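Local atomic coordinates of freshwater cyanophage protein (Microcystis phage Mic1, PDB entry 6L2W), a protein that is of unknown function but has a novel fold and probably serves as a structural protein of the freshwater cyanophage. Residues Glu57-Leu62 with Tyr83-Lys88. Numbering follows the deposited sequence.
Sequences EYCAKL and YHLELK
Leu62 packs on Tyr83 and Cys59 on Leu85, joining the C-terminal end of helix 51-61 to one face of the antiparallel sheet through strand 83-89, a helix-on-sheet layer within the novel fold of Gp72. The larger part of the contact, by buried area, is Leu62 against Tyr83. The two side chains cross at about a right angle. Leu62 CB approaches Tyr83 CD2 to 3.9 Å, and Leu62 CD2 lies 4.1 Å from Tyr83 CE2. Leu62 CD1 lies 4.2 Å above the Tyr83 ring plane, displaced toward the rim, so the leucine meets one face off its centre. Leu62 also touches Leu6 and Tyr83 touches Tyr8, both on strand 2-12, which pairs with strand 83-89.

The smaller part is sulfur-to-methyl packing between two buried side chains, Cys59 and Leu85. Alternation along the strand gives Tyr83 and Leu85 CB bonds directed at the helix, whereas the CB of His84 points away; its ring stacks on Tyr77 of the same chain, and Tyr77 of the second subunit packs on it as well. Leu85 also rests on Trp76, and Cys59 on Ile64. A chi1 of -178° sets Leu85 CG anti to the backbone N, and chi2 of 76° then turns both methyls near one sulfur: Cys59 SG stands 3.8 Å from Leu85 CD1 and 4.0 Å from Leu85 CD2.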
loop_
_atom_site.group_PDB
_atom_site.type_symbol
_atom_site.label_atom_id
_atom_site.label_comp_id
_atom_site.label_asym_id
_atom_site.label_seq_id
_atom_site.Cartn_x
_atom_site.Cartn_y
_atom_site.Cartn_z
ATOM N N GLU B 57 -18.440 -7.049 -1.190
ATOM C CA GLU B 57 -18.886 -8.120 -0.297
ATOM C C GLU B 57 -17.692 -9.029 0.028
ATOM O O GLU B 57 -17.512 -9.502 1.171
ATOM C CB GLU B 57 -20.028 -8.907 -0.946
ATOM C CG GLU B 57 -21.369 -8.184 -0.884
ATOM C CD GLU B 57 -22.595 -8.979 -1.329
ATOM O OE1 GLU B 57 -22.707 -9.283 -2.544
ATOM O OE2 GLU B 57 -23.448 -9.280 -0.460
ATOM N N TYR B 58 -16.874 -9.285 -0.978
ATOM C CA TYR B 58 -15.768 -10.172 -0.751
ATOM C C TYR B 58 -14.723 -9.453 0.126
ATOM O O TYR B 58 -14.167 -10.058 1.043
ATOM C CB TYR B 58 -15.237 -10.697 -2.084
ATOM C CG TYR B 58 -14.094 -11.653 -1.905
ATOM C CD1 TYR B 58 -14.293 -12.924 -1.398
ATOM C CD2 TYR B 58 -12.796 -11.256 -2.170
ATOM C CE1 TYR B 58 -13.231 -13.795 -1.194
ATOM C CE2 TYR B 58 -11.725 -12.113 -1.978
ATOM C CZ TYR B 58 -11.938 -13.384 -1.483
ATOM O OH TYR B 58 -10.866 -14.217 -1.308
ATOM N N CYS B 59 -14.501 -8.162 -0.128
ATOM C CA CYS B 59 -13.544 -7.372 0.664
ATOM C C CYS B 59 -13.977 -7.305 2.137
ATOM O O CYS B 59 -13.132 -7.412 3.039
ATOM C CB CYS B 59 -13.388 -5.964 0.089
ATOM S SG CYS B 59 -12.467 -5.938 -1.475
ATOM N N ALA B 60 -15.269 -7.134 2.378
ATOM C CA ALA B 60 -15.816 -7.156 3.743
ATOM C C ALA B 60 -15.510 -8.504 4.404
ATOM O O ALA B 60 -15.109 -8.517 5.556
ATOM C CB ALA B 60 -17.305 -6.872 3.747
ATOM N N LYS B 61 -15.624 -9.608 3.670
ATOM C CA LYS B 61 -15.273 -10.948 4.197
ATOM C C LYS B 61 -13.805 -10.987 4.652
ATOM O O LYS B 61 -13.453 -11.706 5.583
ATOM C CB LYS B 61 -15.478 -12.038 3.138
ATOM C CG LYS B 61 -16.160 -13.310 3.621
ATOM C CD LYS B 61 -16.964 -14.031 2.544
ATOM C CE LYS B 61 -18.228 -13.289 2.143
ATOM N NZ LYS B 61 -19.152 -14.136 1.350
ATOM N N LEU B 62 -12.939 -10.228 3.994
ATOM C CA LEU B 62 -11.559 -10.185 4.411
ATOM C C LEU B 62 -11.343 -9.148 5.525
ATOM O O LEU B 62 -10.228 -9.053 6.039
ATOM C CB LEU B 62 -10.702 -9.889 3.177
ATOM C CG LEU B 62 -10.695 -10.987 2.121
ATOM C CD1 LEU B 62 -9.876 -10.552 0.920
ATOM C CD2 LEU B 62 -10.157 -12.300 2.669
ATOM N N TYR B 83 -4.541 -7.150 3.963
ATOM C CA TYR B 83 -5.070 -6.959 2.606
ATOM C C TYR B 83 -5.374 -5.482 2.385
ATOM O O TYR B 83 -5.677 -4.763 3.302
ATOM C CB TYR B 83 -6.367 -7.742 2.344
ATOM C CG TYR B 83 -6.345 -9.155 2.847
ATOM C CD1 TYR B 83 -5.695 -10.145 2.140
ATOM C CD2 TYR B 83 -6.902 -9.483 4.063
ATOM C CE1 TYR B 83 -5.607 -11.436 2.616
ATOM C CE2 TYR B 83 -6.825 -10.772 4.563
ATOM C CZ TYR B 83 -6.154 -11.742 3.846
ATOM O OH TYR B 83 -6.032 -13.006 4.332
ATOM N N HIS B 84 -5.369 -5.056 1.148
ATOM C CA HIS B 84 -6.032 -3.810 0.869
ATOM C C HIS B 84 -6.574 -3.813 -0.552
ATOM O O HIS B 84 -6.137 -4.601 -1.396
ATOM C CB HIS B 84 -5.110 -2.622 1.157
ATOM C CG HIS B 84 -4.168 -2.299 0.057
ATOM N ND1 HIS B 84 -3.022 -3.011 -0.134
ATOM C CD2 HIS B 84 -4.188 -1.328 -0.887
ATOM C CE1 HIS B 84 -2.347 -2.477 -1.148
ATOM N NE2 HIS B 84 -3.047 -1.448 -1.636
ATOM N N LEU B 85 -7.551 -2.936 -0.761
ATOM C CA LEU B 85 -8.163 -2.723 -2.058
ATOM C C LEU B 85 -7.723 -1.363 -2.613
ATOM O O LEU B 85 -7.513 -0.399 -1.877
ATOM C CB LEU B 85 -9.685 -2.780 -1.892
ATOM C CG LEU B 85 -10.483 -2.612 -3.180
ATOM C CD1 LEU B 85 -10.427 -3.893 -4.006
ATOM C CD2 LEU B 85 -11.916 -2.225 -2.878
ATOM N N GLU B 86 -7.646 -1.280 -3.928
ATOM C CA GLU B 86 -7.206 -0.068 -4.588
ATOM C C GLU B 86 -8.136 0.223 -5.756
ATOM O O GLU B 86 -8.414 -0.644 -6.538
ATOM C CB GLU B 86 -5.771 -0.225 -5.108
ATOM C CG GLU B 86 -5.185 1.042 -5.736
ATOM C CD GLU B 86 -3.755 0.904 -6.273
ATOM O OE1 GLU B 86 -3.101 -0.153 -6.011
ATOM O OE2 GLU B 86 -3.311 1.829 -6.992
ATOM N N LEU B 87 -8.613 1.438 -5.861
ATOM C CA LEU B 87 -9.415 1.797 -7.023
ATOM C C LEU B 87 -8.564 2.690 -7.938
ATOM O O LEU B 87 -7.894 3.576 -7.409
ATOM C CB LEU B 87 -10.660 2.536 -6.524
ATOM C CG LEU B 87 -11.430 3.324 -7.568
ATOM C CD1 LEU B 87 -12.316 2.413 -8.395
ATOM C CD2 LEU B 87 -12.259 4.393 -6.900
ATOM N N LYS B 88 -8.601 2.472 -9.265
ATOM C CA LYS B 88 -7.977 3.419 -10.238
ATOM C C LYS B 88 -8.888 3.649 -11.456
ATOM O O LYS B 88 -9.803 2.860 -11.721
ATOM C CB LYS B 88 -6.576 2.951 -10.647
ATOM C CG LYS B 88 -6.473 1.906 -11.744
ATOM C CD LYS B 88 -5.085 1.898 -12.381
ATOM C CE LYS B 88 -4.612 0.538 -12.841
ATOM N NZ LYS B 88 -4.854 0.291 -14.280
#